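Local coordinates for protein 2,3-bisphosphoglycerate-independent phosphoglycerate mutase (Pyrococcus horikoshii, PDB 2ZKT) that probably catalyses the interconversion of 2-phosphoglycerate and 3-phosphoglycerate in glycolysis, as a metal-dependent phosphoglycerate mutase that needs no 2,3-bisphosphoglycerate, at residues 18-23 against 311-316; 303-308 against 347-352; 25-30 against 378-383; 30-35 against 315-320; 46-51 against 358-363. One frame throughout, in Å; residues are numbered along the deposited sequence.

Contact 1 (18-23 against 311-316); sequences RPIKEL and NKPKLK
Ile20 and Pro313 cross at about a right angle, with methyl CG2 of Ile20 3.9 Å from CB of Pro313 and equally near its CG. The other branch of Ile20 ends at the same ring, CD1 lying 4.0 Å from Pro313 CG. Leu23 adds CD1 against Pro313 CB at 4.1 Å, while its CD2 passes CD of Lys314, these two side chains running in opposite directions. At the solvent side Glu22 has CG between its backbone N and carbonyl carbon (chi1 70°), and from there an extended chain brings OE2 to 3.5 Å from Lys314 CG. The charges do not meet, Glu22 OE2 staying 5.3 Å from Lys314 NZ, so the contact rests on packing. Further out, Leu23 N bonds to Ile20 O at 3.0 Å and ties the two apolar residues into one turn, which also packs on Pro28. Across from it, Asn311 ends the preceding helix in a Schellman motif and Lys312 takes the N-cap position. Pro313 thus opens helix 313-331, where its lack of an N-H costs no helical bond. Lys316 of the same first turn forms a salt bridge with Asp17. In this alkaline phosphatase superfamily fold, the contact packs the loop that follows strand 6-12 and the zinc ligand Asp13 on the N-terminus of helix 313-331.

Contact 2 (303-308 against 347-352); sequences PTDAAG and HSTPCE. With ZN (zinc ion), chain H; ZN (zinc ion), chain G.
Asp305 and Thr349 cross at about a right angle, and Thr349 OG1 donates to Asp305 OD1 over 2.7 Å, although the hydroxyl is less surely placed. Asp305 has CG anti to its backbone N (chi1 -177°), with the carboxylate lying between Thr349 and a zinc ion. The metal bonds come next. Asp305 OD2 binds one zinc ion (chain H) at 2.1 Å, with His309 and His356 completing the protein ligands, and His347 NE2 binds the other (chain G) at 2.4 Å together with Asp13, Ser60 and Asp346. Such paired metals are characteristic of the alkaline phosphatase superfamily. His347 ND1 donates to Ser348 O at 3.2 Å from above the carbonyl plane; zinc on NE2 and this bond on ND1 together probably limit the ring's rotation. Packing is close at Gly308, where a side chain would strike Thr349 O and CA lies 4.1 Å from Cys351 SG. An alanine in place of Thr349 would probably leave Asp305 OD1 without its hydroxyl donor and open a gap where CG2 meets Gly308. The contact joins helix 303-309 to the loop between strands 339-344 and 361-366, with Cys351 packing on Pro313 of helix 313-331.

Contact 3 (25-30 against 378-383); sequences GLTPLE and FGEREA
Glu30 OE2 is gripped twice by Arg381, by NE at 2.9 Å and by the backbone N at 3.1 Å, the latter nearly straight at 164° and met close to the C-O axis of the carboxylate. Glu30 OE1 takes Arg381 NH2 at 2.7 Å. OE2 and OE1 of Glu30 receive NE and NH2 on their syn lone pairs in a side-on, two-nitrogen salt bridge, with the carboxylate and guanidinium planes 27° apart. Arg381 is bent at chi2 and chi3, the second bend (74°) turning NE toward Glu30. NH2 also donates to Gly25 O at 3.1 Å, in the guanidinium plane and on a carbonyl lone pair. On its anti side Glu30 OE1 accepts from Thr27 N at 2.9 Å, while Thr27 OG1 accepts from Glu30 N: a capping box at the start of helix 28-31. The same OG1 donates, tip to tip, to Glu380 OE1 at 2.7 Å from above that carboxylate plane; Glu380 OE2 has Asp17 N as its partner. Apart from the polar network, Leu29 CD2 makes an off-centre CH-pi contact, 4.2 Å from the centroid of the Phe378 ring. A side chain on Gly379 would collide with Glu30 CG. An alanine at Glu30 would probably leave Arg381 without its charge partner and its guanidinium freer to swing, and open one side of the capping box. Arg381 and the two backbone amides, Arg381 N and Thr27 N, would probably keep Glu30 ionised despite the like charge of Glu380 nearby; one carboxylate thereby binds the N-terminal turns of two helices, 28-31 and 380-383.

Contact 4 (30-35 against 315-320); sequences EYANTP and LKAELI
Ala32 and Ala317 bring the two backbones to 4.8 Å between their CA atoms, a closeness that two residues with nothing beyond CB allow. Ala32 is the first residue to leave helical angles after helix 28-31, and Thr34 stands at the N-cap position of helix 35-43, so 30-35 is the extended link between two helices. Segment 315-320 is regular helix, as in the bond from Ile320 N to Lys316 O at 2.8 Å, and turns Ala317 and Ile320, one turn apart, toward the link. CB of Ala32 enters here, 3.3 Å from Ala317 O. It also lies 3.9 Å from Ala317 CB and packs on Ile320 CB. Tyr31 has CG anti to its backbone N (chi1 180°), and its ring meets Ala317 CB with an edge atom, CD2, at 4.0 Å and near the ring plane. Thr34 and Ile320 cross obliquely, their CG2 methyls 3.8 Å apart. The threonine hydroxyl takes no part in this; OG1 has a weak bond to Asp38 OD1 instead. Apart from Ala32 CB resting on the carbonyl Ala317 O, the side chains are apolar where they touch; Asn33 N bonds to Glu321 OE2 just beyond the helical segment. The second subunit also packs on this link, its Pro35 on Tyr31, its Tyr31 on Pro35 and its Asn33 on Asn33, so this turn belongs to the dimer interface. Within the chain the link lies over helix 313-331, where Pro28 of helix 28-31 packs on Ala317 and Ile320, while helix 303-309 meets Ile320 through Thr304.

Contact 5 (46-51 against 358-363); sequences LGQQDP and GDPVPL
Gly47 pairs with Leu363 and Gln49 with Val361 in the tight part of the contact, an antiparallel ladder with both N-H and C=O of each pair engaged. Gly47 N reaches Leu363 O at 2.9 Å and Leu363 N returns to Gly47 O at 2.8 Å. In the second pair Gln49 N bonds to Val361 O at 3.0 Å and Val361 N to Gln49 O at 2.8 Å. Between them Gln48 and Pro362 form a non-hydrogen-bonded pair, so the missing N-H of the proline costs the ladder nothing, and Gln48 CA adds a CA-H...O contact with Val361 O. On the buried face, Gln49 and Val361 lie side by side, pointing the same way: CG of Gln49 stands between its backbone N and carbonyl carbon (chi1 65°), and NE2 comes 3.8 Å from Val361 CB. Buried Pro51 just grazes the same valine, CG to Val361 CG2 at 4.5 Å. The looser part is around Pro360, which like Gln48 is partly exposed. Gln48 runs beside it, OE1 3.6 Å from Pro360 CG. Asp50, itself buried, lies beside it too, pointing the same way, with OD1 3.4 Å from Pro360 CB; the strong partner of Asp50 is Arg390, in a salt bridge. Strand segments 46-50 and 361-363 run at 142° to each other, twisted antiparallel. In the mixed sheet, 361-366 lies between 339-344 and 45-50, which in turn has 391-392 on its far side; helix 380-383 packs on Pro362, and Thr344 of strand 339-344 touches Gln49, Val361 and Leu363.

All five contacts lie in one metalloenzyme domain. Contacts 1, 3, 4 and 5 each join residues 18-51 to later segments; both segments of contact 2 fall between those of contacts 3 and 5, and alternate with those of contact 1. Contacts 1 and 4 share Leu315 and Lys316 of helix 313-331, and contacts 3 and 4 share Glu30 of helix 28-31, centres about 10 Å apart in each case. Contact 5, in the central sheet, is about 19 Å from contact 1 but about 12 Å from contact 3, which it touches through Gly47 and Ala383. The zinc-binding loops of contact 2 are thus connected to the sheet through Ser348 and Asp359 and, through helix 313-331, to the subunit interface at contact 4.

Contact 1 (18-23 against 311-316)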
# COMPACT_ATOMS: atom_id res chain seq x y z
N ARG B 18 -7.76 13.11 2.25
CA ARG B 18 -6.88 14.25 2.50
C ARG B 18 -5.62 13.73 3.22
O ARG B 18 -5.63 12.64 3.79
CB ARG B 18 -7.60 15.30 3.36
CG ARG B 18 -8.79 15.94 2.64
CD ARG B 18 -9.59 16.87 3.55
NE ARG B 18 -10.71 17.46 2.81
CZ ARG B 18 -11.64 18.25 3.33
NH1 ARG B 18 -11.62 18.57 4.62
NH2 ARG B 18 -12.60 18.75 2.54
N PRO B 19 -4.52 14.50 3.17
CA PRO B 19 -3.28 14.06 3.83
C PRO B 19 -3.56 13.61 5.27
O PRO B 19 -4.28 14.31 6.01
CB PRO B 19 -2.40 15.31 3.78
CG PRO B 19 -2.85 16.00 2.51
CD PRO B 19 -4.37 15.85 2.59
N ILE B 20 -3.03 12.45 5.66
CA ILE B 20 -3.22 11.93 7.02
C ILE B 20 -1.88 11.97 7.75
O ILE B 20 -0.88 11.41 7.27
CB ILE B 20 -3.71 10.45 7.03
CG1 ILE B 20 -4.97 10.29 6.17
CG2 ILE B 20 -3.99 10.01 8.49
CD1 ILE B 20 -6.22 10.88 6.77
N LYS B 21 -1.85 12.62 8.91
CA LYS B 21 -0.62 12.75 9.69
C LYS B 21 -0.03 11.39 10.11
O LYS B 21 1.19 11.18 9.99
CB LYS B 21 -0.87 13.61 10.94
CG LYS B 21 0.40 13.97 11.70
CD LYS B 21 0.13 15.00 12.79
CE LYS B 21 1.40 15.35 13.57
NZ LYS B 21 1.88 14.23 14.43
N GLU B 22 -0.88 10.47 10.56
CA GLU B 22 -0.39 9.16 10.98
C GLU B 22 0.14 8.34 9.80
O GLU B 22 0.76 7.29 9.98
CB GLU B 22 -1.49 8.38 11.74
CG GLU B 22 -2.68 7.90 10.92
CD GLU B 22 -3.79 7.31 11.79
OE1 GLU B 22 -4.42 8.07 12.57
OE2 GLU B 22 -4.05 6.08 11.69
N LEU B 23 -0.10 8.83 8.58
CA LEU B 23 0.41 8.13 7.40
C LEU B 23 1.54 8.96 6.77
O LEU B 23 1.79 8.88 5.57
CB LEU B 23 -0.70 7.91 6.37
CG LEU B 23 -1.95 7.17 6.86
CD1 LEU B 23 -2.91 6.99 5.68
CD2 LEU B 23 -1.57 5.81 7.47
N ASN B 311 -13.56 7.31 10.04
CA ASN B 311 -12.26 7.90 10.38
C ASN B 311 -11.22 6.84 10.76
O ASN B 311 -10.60 6.91 11.84
CB ASN B 311 -12.42 8.89 11.54
CG ASN B 311 -11.22 9.80 11.69
OD1 ASN B 311 -11.34 10.97 12.08
ND2 ASN B 311 -10.03 9.28 11.38
N LYS B 312 -11.02 5.88 9.86
CA LYS B 312 -10.05 4.79 10.07
C LYS B 312 -9.13 4.70 8.84
O LYS B 312 -9.32 3.84 7.97
CB LYS B 312 -10.81 3.48 10.29
CG LYS B 312 -11.75 3.52 11.50
CD LYS B 312 -12.57 2.25 11.65
CE LYS B 312 -13.59 2.10 10.52
NZ LYS B 312 -14.58 1.00 10.76
N PRO B 313 -8.13 5.60 8.77
CA PRO B 313 -7.13 5.72 7.69
C PRO B 313 -6.40 4.42 7.33
O PRO B 313 -6.29 4.06 6.15
CB PRO B 313 -6.15 6.78 8.24
CG PRO B 313 -7.04 7.64 9.05
CD PRO B 313 -7.89 6.63 9.80
N LYS B 314 -5.89 3.74 8.36
CA LYS B 314 -5.17 2.49 8.16
C LYS B 314 -6.11 1.44 7.56
O LYS B 314 -5.78 0.76 6.59
CB LYS B 314 -4.62 1.99 9.50
CG LYS B 314 -3.67 2.95 10.21
CD LYS B 314 -2.21 2.60 9.93
CE LYS B 314 -1.27 3.34 10.87
NZ LYS B 314 0.15 2.95 10.66
N LEU B 315 -7.30 1.32 8.15
CA LEU B 315 -8.29 0.36 7.67
C LEU B 315 -8.63 0.65 6.22
O LEU B 315 -8.67 -0.27 5.38
CB LEU B 315 -9.57 0.43 8.53
CG LEU B 315 -10.72 -0.45 8.03
CD1 LEU B 315 -10.24 -1.89 7.89
CD2 LEU B 315 -11.91 -0.37 8.99
N LYS B 316 -8.88 1.93 5.91
CA LYS B 316 -9.22 2.33 4.54
C LYS B 316 -8.07 1.94 3.61
O LYS B 316 -8.29 1.37 2.54
CB LYS B 316 -9.49 3.84 4.46
CG LYS B 316 -9.88 4.33 3.06
CD LYS B 316 -10.33 5.81 3.12
CE LYS B 316 -10.66 6.36 1.73
NZ LYS B 316 -11.22 7.73 1.81

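Contact 2 (303-308 against 347-352)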
# COMPACT_ATOMS: atom_id res chain seq x y z
N PRO B 303 -16.83 -1.03 0.61
CA PRO B 303 -16.10 -0.91 1.89
C PRO B 303 -15.10 0.24 2.08
O PRO B 303 -14.95 0.75 3.20
CB PRO B 303 -15.47 -2.31 2.07
CG PRO B 303 -15.49 -2.90 0.68
CD PRO B 303 -16.79 -2.41 0.11
N THR B 304 -14.40 0.65 1.02
CA THR B 304 -13.45 1.75 1.18
C THR B 304 -14.18 2.98 1.73
O THR B 304 -13.62 3.75 2.52
CB THR B 304 -12.78 2.14 -0.15
OG1 THR B 304 -13.76 2.09 -1.20
CG2 THR B 304 -11.62 1.20 -0.47
N ASP B 305 -15.44 3.15 1.33
CA ASP B 305 -16.21 4.30 1.78
C ASP B 305 -16.61 4.27 3.25
O ASP B 305 -16.73 5.32 3.89
CB ASP B 305 -17.47 4.45 0.92
CG ASP B 305 -18.29 5.68 1.29
OD1 ASP B 305 -17.75 6.81 1.21
OD2 ASP B 305 -19.47 5.49 1.68
N ALA B 306 -16.80 3.06 3.80
CA ALA B 306 -17.18 2.94 5.21
C ALA B 306 -16.02 3.35 6.13
O ALA B 306 -16.22 4.04 7.14
CB ALA B 306 -17.61 1.51 5.52
N ALA B 307 -14.80 2.93 5.78
CA ALA B 307 -13.63 3.27 6.59
C ALA B 307 -13.48 4.79 6.67
O ALA B 307 -13.07 5.33 7.71
CB ALA B 307 -12.38 2.64 6.01
N GLY B 308 -13.83 5.46 5.57
CA GLY B 308 -13.74 6.91 5.51
C GLY B 308 -14.78 7.55 6.43
O GLY B 308 -14.50 8.50 7.14
N HIS B 347 -16.55 9.56 -5.52
CA HIS B 347 -16.35 10.80 -4.76
C HIS B 347 -15.29 10.63 -3.66
O HIS B 347 -14.77 9.54 -3.41
CB HIS B 347 -17.70 11.20 -4.14
CG HIS B 347 -18.15 10.15 -3.16
ND1 HIS B 347 -17.55 9.95 -1.95
CD2 HIS B 347 -19.22 9.26 -3.27
CE1 HIS B 347 -18.25 8.97 -1.35
NE2 HIS B 347 -19.26 8.54 -2.12
N SER B 348 -14.93 11.76 -3.02
CA SER B 348 -13.99 11.71 -1.90
C SER B 348 -14.73 11.55 -0.56
O SER B 348 -15.81 12.10 -0.35
CB SER B 348 -13.20 13.02 -1.88
OG SER B 348 -12.21 12.97 -2.92
N THR B 349 -14.13 10.79 0.35
CA THR B 349 -14.68 10.62 1.69
C THR B 349 -13.50 10.63 2.64
O THR B 349 -13.05 9.58 3.10
CB THR B 349 -15.44 9.29 1.85
OG1 THR B 349 -16.54 9.25 0.93
CG2 THR B 349 -16.00 9.17 3.28
N PRO B 350 -12.98 11.83 2.93
CA PRO B 350 -11.82 12.01 3.83
C PRO B 350 -12.12 11.47 5.23
O PRO B 350 -13.22 11.65 5.75
CB PRO B 350 -11.63 13.54 3.84
CG PRO B 350 -12.30 14.01 2.58
CD PRO B 350 -13.51 13.13 2.47
N CYS B 351 -11.14 10.81 5.83
CA CYS B 351 -11.31 10.28 7.18
C CYS B 351 -11.51 11.44 8.17
O CYS B 351 -12.33 11.35 9.09
CB CYS B 351 -10.09 9.44 7.57
SG CYS B 351 -9.96 7.85 6.67
N GLU B 352 -10.79 12.54 7.96
CA GLU B 352 -10.92 13.70 8.85
C GLU B 352 -12.30 14.38 8.73
O GLU B 352 -12.68 15.18 9.59
CB GLU B 352 -9.83 14.75 8.55
CG GLU B 352 -10.06 15.58 7.28
CD GLU B 352 -9.21 16.86 7.24
OE1 GLU B 352 -7.96 16.76 7.32
OE2 GLU B 352 -9.80 17.96 7.12
ZN ZN H . -20.50 7.29 1.73
ZN ZN G . -20.30 6.41 -2.71

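Contact 3 (25-30 against 378-383)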
# COMPACT_ATOMS: atom_id res chain seq x y z
N GLY B 25 1.69 12.15 6.26
CA GLY B 25 1.21 13.16 5.32
C GLY B 25 0.68 12.62 4.01
O GLY B 25 0.42 13.39 3.08
N LEU B 26 0.52 11.30 3.91
CA LEU B 26 0.00 10.69 2.70
C LEU B 26 -1.47 10.39 2.89
O LEU B 26 -1.99 10.42 4.02
CB LEU B 26 0.74 9.38 2.37
CG LEU B 26 2.28 9.39 2.30
CD1 LEU B 26 2.76 8.03 1.81
CD2 LEU B 26 2.77 10.50 1.36
N THR B 27 -2.15 10.12 1.78
CA THR B 27 -3.55 9.76 1.84
C THR B 27 -3.54 8.23 1.89
O THR B 27 -2.53 7.60 1.55
CB THR B 27 -4.30 10.17 0.58
OG1 THR B 27 -3.72 9.50 -0.55
CG2 THR B 27 -4.22 11.70 0.38
N PRO B 28 -4.65 7.61 2.33
CA PRO B 28 -4.73 6.15 2.41
C PRO B 28 -4.33 5.49 1.08
O PRO B 28 -3.66 4.46 1.07
CB PRO B 28 -6.21 5.91 2.76
CG PRO B 28 -6.50 7.07 3.67
CD PRO B 28 -5.85 8.24 2.93
N LEU B 29 -4.75 6.09 -0.03
CA LEU B 29 -4.44 5.55 -1.35
C LEU B 29 -2.95 5.59 -1.65
O LEU B 29 -2.41 4.66 -2.25
CB LEU B 29 -5.20 6.31 -2.45
CG LEU B 29 -4.73 5.99 -3.90
CD1 LEU B 29 -4.75 4.48 -4.15
CD2 LEU B 29 -5.64 6.71 -4.89
N GLU B 30 -2.29 6.66 -1.23
CA GLU B 30 -0.86 6.80 -1.49
C GLU B 30 -0.07 5.84 -0.59
O GLU B 30 0.79 5.09 -1.06
CB GLU B 30 -0.41 8.26 -1.27
CG GLU B 30 -1.03 9.23 -2.29
CD GLU B 30 -0.90 10.69 -1.88
OE1 GLU B 30 -0.89 10.98 -0.65
OE2 GLU B 30 -0.83 11.57 -2.78
N PHE B 378 -0.26 5.51 -8.56
CA PHE B 378 -1.64 5.98 -8.49
C PHE B 378 -1.91 6.65 -7.14
O PHE B 378 -1.94 5.99 -6.11
CB PHE B 378 -2.63 4.83 -8.72
CG PHE B 378 -4.07 5.28 -8.86
CD1 PHE B 378 -4.41 6.33 -9.72
CD2 PHE B 378 -5.09 4.65 -8.14
CE1 PHE B 378 -5.73 6.77 -9.86
CE2 PHE B 378 -6.43 5.08 -8.27
CZ PHE B 378 -6.75 6.14 -9.13
N GLY B 379 -2.09 7.97 -7.17
CA GLY B 379 -2.35 8.71 -5.94
C GLY B 379 -2.85 10.11 -6.25
O GLY B 379 -2.69 10.60 -7.37
N GLU B 380 -3.46 10.76 -5.26
CA GLU B 380 -3.99 12.10 -5.46
C GLU B 380 -2.94 13.11 -5.94
O GLU B 380 -3.22 13.88 -6.87
CB GLU B 380 -4.68 12.62 -4.19
CG GLU B 380 -5.98 11.87 -3.86
CD GLU B 380 -5.76 10.69 -2.90
OE1 GLU B 380 -4.70 10.02 -3.00
OE2 GLU B 380 -6.65 10.45 -2.05
N ARG B 381 -1.75 13.13 -5.34
CA ARG B 381 -0.74 14.09 -5.77
C ARG B 381 -0.22 13.78 -7.18
O ARG B 381 0.12 14.69 -7.93
CB ARG B 381 0.43 14.17 -4.76
CG ARG B 381 0.31 15.39 -3.80
CD ARG B 381 -1.00 15.35 -3.00
NE ARG B 381 -0.98 14.34 -1.94
CZ ARG B 381 -0.41 14.51 -0.75
NH1 ARG B 381 0.18 15.66 -0.44
NH2 ARG B 381 -0.42 13.53 0.14
N GLU B 382 -0.19 12.49 -7.53
CA GLU B 382 0.26 12.07 -8.85
C GLU B 382 -0.82 12.46 -9.89
O GLU B 382 -0.51 12.95 -10.98
CB GLU B 382 0.48 10.54 -8.83
CG GLU B 382 1.41 10.00 -9.92
CD GLU B 382 2.89 10.29 -9.68
OE1 GLU B 382 3.27 10.53 -8.51
OE2 GLU B 382 3.68 10.27 -10.64
N ALA B 383 -2.09 12.26 -9.53
CA ALA B 383 -3.19 12.60 -10.43
C ALA B 383 -3.21 14.10 -10.73
O ALA B 383 -3.67 14.57 -11.76
CB ALA B 383 -4.50 12.18 -9.76
O HOH W 1 1.18 16.17 2.76
O HOH W 2 0.43 10.33 -5.28

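Contact 4 (30-35 against 315-320)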
# COMPACT_ATOMS: atom_id res chain seq x y z
N GLU B 30 -2.29 6.66 -1.23
CA GLU B 30 -0.86 6.80 -1.49
C GLU B 30 -0.07 5.84 -0.59
O GLU B 30 0.79 5.09 -1.06
CB GLU B 30 -0.41 8.26 -1.27
CG GLU B 30 -1.03 9.23 -2.29
CD GLU B 30 -0.90 10.69 -1.88
OE1 GLU B 30 -0.89 10.98 -0.65
OE2 GLU B 30 -0.83 11.57 -2.78
N TYR B 31 -0.42 5.87 0.70
CA TYR B 31 0.19 5.04 1.74
C TYR B 31 0.02 3.53 1.46
O TYR B 31 0.97 2.77 1.56
CB TYR B 31 -0.45 5.38 3.10
CG TYR B 31 0.08 4.60 4.29
CD1 TYR B 31 1.28 4.97 4.91
CD2 TYR B 31 -0.62 3.51 4.81
CE1 TYR B 31 1.76 4.26 6.02
CE2 TYR B 31 -0.15 2.80 5.92
CZ TYR B 31 1.05 3.18 6.52
OH TYR B 31 1.53 2.49 7.62
N ALA B 32 -1.20 3.13 1.10
CA ALA B 32 -1.52 1.73 0.81
C ALA B 32 -0.61 1.15 -0.27
O ALA B 32 -0.30 1.82 -1.24
CB ALA B 32 -2.99 1.61 0.37
N ASN B 33 -0.20 -0.10 -0.09
CA ASN B 33 0.65 -0.77 -1.08
C ASN B 33 -0.27 -1.24 -2.21
O ASN B 33 -1.05 -2.19 -2.05
CB ASN B 33 1.36 -1.96 -0.41
CG ASN B 33 2.25 -2.73 -1.38
OD1 ASN B 33 3.02 -2.13 -2.13
ND2 ASN B 33 2.15 -4.05 -1.36
N THR B 34 -0.17 -0.57 -3.36
CA THR B 34 -1.01 -0.88 -4.52
C THR B 34 -0.18 -1.03 -5.80
O THR B 34 -0.33 -0.25 -6.75
CB THR B 34 -2.04 0.24 -4.75
OG1 THR B 34 -1.34 1.47 -5.03
CG2 THR B 34 -2.90 0.45 -3.50
N PRO B 35 0.68 -2.07 -5.87
CA PRO B 35 1.52 -2.28 -7.05
C PRO B 35 0.80 -2.40 -8.40
O PRO B 35 1.37 -2.04 -9.43
CB PRO B 35 2.30 -3.54 -6.69
CG PRO B 35 1.32 -4.32 -5.87
CD PRO B 35 0.75 -3.24 -4.96
N LEU B 315 -7.30 1.32 8.15
CA LEU B 315 -8.29 0.36 7.67
C LEU B 315 -8.63 0.65 6.22
O LEU B 315 -8.67 -0.27 5.38
CB LEU B 315 -9.57 0.43 8.53
CG LEU B 315 -10.72 -0.45 8.03
CD1 LEU B 315 -10.24 -1.89 7.89
CD2 LEU B 315 -11.91 -0.37 8.99
N LYS B 316 -8.88 1.93 5.91
CA LYS B 316 -9.22 2.33 4.54
C LYS B 316 -8.07 1.94 3.61
O LYS B 316 -8.29 1.37 2.54
CB LYS B 316 -9.49 3.84 4.46
CG LYS B 316 -9.88 4.33 3.06
CD LYS B 316 -10.33 5.81 3.12
CE LYS B 316 -10.66 6.36 1.73
NZ LYS B 316 -11.22 7.73 1.81
N ALA B 317 -6.84 2.24 4.03
CA ALA B 317 -5.66 1.89 3.23
C ALA B 317 -5.62 0.36 3.05
O ALA B 317 -5.32 -0.14 1.97
CB ALA B 317 -4.38 2.39 3.92
N GLU B 318 -5.92 -0.36 4.13
CA GLU B 318 -5.93 -1.83 4.10
C GLU B 318 -6.96 -2.31 3.06
O GLU B 318 -6.70 -3.25 2.28
CB GLU B 318 -6.28 -2.37 5.50
CG GLU B 318 -5.91 -3.83 5.76
CD GLU B 318 -6.81 -4.81 5.01
OE1 GLU B 318 -8.04 -4.80 5.24
OE2 GLU B 318 -6.27 -5.61 4.20
N LEU B 319 -8.13 -1.66 3.03
CA LEU B 319 -9.17 -2.02 2.07
C LEU B 319 -8.79 -1.67 0.63
O LEU B 319 -9.13 -2.38 -0.32
CB LEU B 319 -10.46 -1.31 2.47
CG LEU B 319 -11.04 -1.91 3.76
CD1 LEU B 319 -12.16 -1.06 4.35
CD2 LEU B 319 -11.60 -3.32 3.55
N ILE B 320 -8.10 -0.50 0.46
CA ILE B 320 -7.65 -0.16 -0.89
C ILE B 320 -6.67 -1.22 -1.41
O ILE B 320 -6.55 -1.47 -2.61
CB ILE B 320 -7.00 1.24 -0.91
CG1 ILE B 320 -8.06 2.34 -0.64
CG2 ILE B 320 -6.39 1.53 -2.30
CD1 ILE B 320 -7.45 3.75 -0.49

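Contact 5 (46-51 against 358-363)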
# COMPACT_ATOMS: atom_id res chain seq x y z
N LEU B 46 -3.20 9.68 -16.05
CA LEU B 46 -3.92 10.06 -14.84
C LEU B 46 -4.62 11.42 -14.92
O LEU B 46 -4.28 12.28 -15.74
CB LEU B 46 -2.95 10.08 -13.65
CG LEU B 46 -2.88 8.88 -12.69
CD1 LEU B 46 -2.72 7.57 -13.43
CD2 LEU B 46 -1.70 9.10 -11.72
N GLY B 47 -5.60 11.61 -14.03
CA GLY B 47 -6.33 12.87 -13.97
C GLY B 47 -7.11 12.98 -12.66
O GLY B 47 -7.10 12.07 -11.83
N GLN B 48 -7.80 14.11 -12.48
CA GLN B 48 -8.62 14.36 -11.30
C GLN B 48 -10.02 14.62 -11.82
O GLN B 48 -10.19 15.34 -12.82
CB GLN B 48 -8.18 15.62 -10.54
CG GLN B 48 -6.72 15.72 -10.21
CD GLN B 48 -6.42 16.95 -9.36
OE1 GLN B 48 -6.61 16.94 -8.14
NE2 GLN B 48 -5.96 18.03 -10.01
N GLN B 49 -11.03 14.06 -11.17
CA GLN B 49 -12.39 14.32 -11.64
C GLN B 49 -13.27 14.83 -10.52
O GLN B 49 -13.17 14.38 -9.37
CB GLN B 49 -13.01 13.05 -12.24
CG GLN B 49 -13.23 11.90 -11.26
CD GLN B 49 -14.62 11.89 -10.63
OE1 GLN B 49 -15.41 12.83 -10.79
NE2 GLN B 49 -14.92 10.83 -9.90
N ASP B 50 -14.10 15.81 -10.87
CA ASP B 50 -15.06 16.38 -9.94
C ASP B 50 -16.37 15.69 -10.31
O ASP B 50 -16.86 15.85 -11.43
CB ASP B 50 -15.19 17.89 -10.13
CG ASP B 50 -13.95 18.65 -9.66
OD1 ASP B 50 -13.56 18.48 -8.47
OD2 ASP B 50 -13.38 19.42 -10.47
N PRO B 51 -16.92 14.87 -9.40
CA PRO B 51 -18.20 14.20 -9.71
C PRO B 51 -19.22 15.24 -10.18
O PRO B 51 -19.87 15.08 -11.21
CB PRO B 51 -18.61 13.59 -8.37
CG PRO B 51 -17.27 13.31 -7.69
CD PRO B 51 -16.43 14.52 -8.04
N GLY B 358 -15.93 17.52 -1.21
CA GLY B 358 -15.97 18.00 -2.58
C GLY B 358 -14.62 17.84 -3.27
O GLY B 358 -14.48 18.18 -4.45
N ASP B 359 -13.62 17.35 -2.53
CA ASP B 359 -12.28 17.13 -3.10
C ASP B 359 -12.38 16.26 -4.36
O ASP B 359 -13.06 15.23 -4.36
CB ASP B 359 -11.37 16.44 -2.07
CG ASP B 359 -11.21 17.23 -0.79
OD1 ASP B 359 -10.58 18.31 -0.82
OD2 ASP B 359 -11.74 16.78 0.26
N PRO B 360 -11.70 16.66 -5.45
CA PRO B 360 -11.73 15.90 -6.71
C PRO B 360 -11.20 14.49 -6.43
O PRO B 360 -10.56 14.26 -5.41
CB PRO B 360 -10.82 16.72 -7.65
CG PRO B 360 -9.85 17.40 -6.68
CD PRO B 360 -10.78 17.82 -5.55
N VAL B 361 -11.45 13.55 -7.34
CA VAL B 361 -11.03 12.18 -7.13
C VAL B 361 -9.99 11.69 -8.13
O VAL B 361 -10.11 11.94 -9.33
CB VAL B 361 -12.26 11.23 -7.18
CG1 VAL B 361 -11.86 9.81 -6.80
CG2 VAL B 361 -13.35 11.74 -6.25
N PRO B 362 -8.97 10.97 -7.65
CA PRO B 362 -7.94 10.48 -8.58
C PRO B 362 -8.58 9.54 -9.59
O PRO B 362 -9.48 8.76 -9.27
CB PRO B 362 -6.93 9.79 -7.65
CG PRO B 362 -7.77 9.38 -6.47
CD PRO B 362 -8.67 10.57 -6.26
N LEU B 363 -8.10 9.64 -10.84
CA LEU B 363 -8.62 8.85 -11.94
C LEU B 363 -7.47 8.32 -12.80
O LEU B 363 -6.50 9.02 -13.06
CB LEU B 363 -9.52 9.74 -12.83
CG LEU B 363 -9.88 9.23 -14.25
CD1 LEU B 363 -10.62 7.89 -14.14
CD2 LEU B 363 -10.76 10.26 -14.97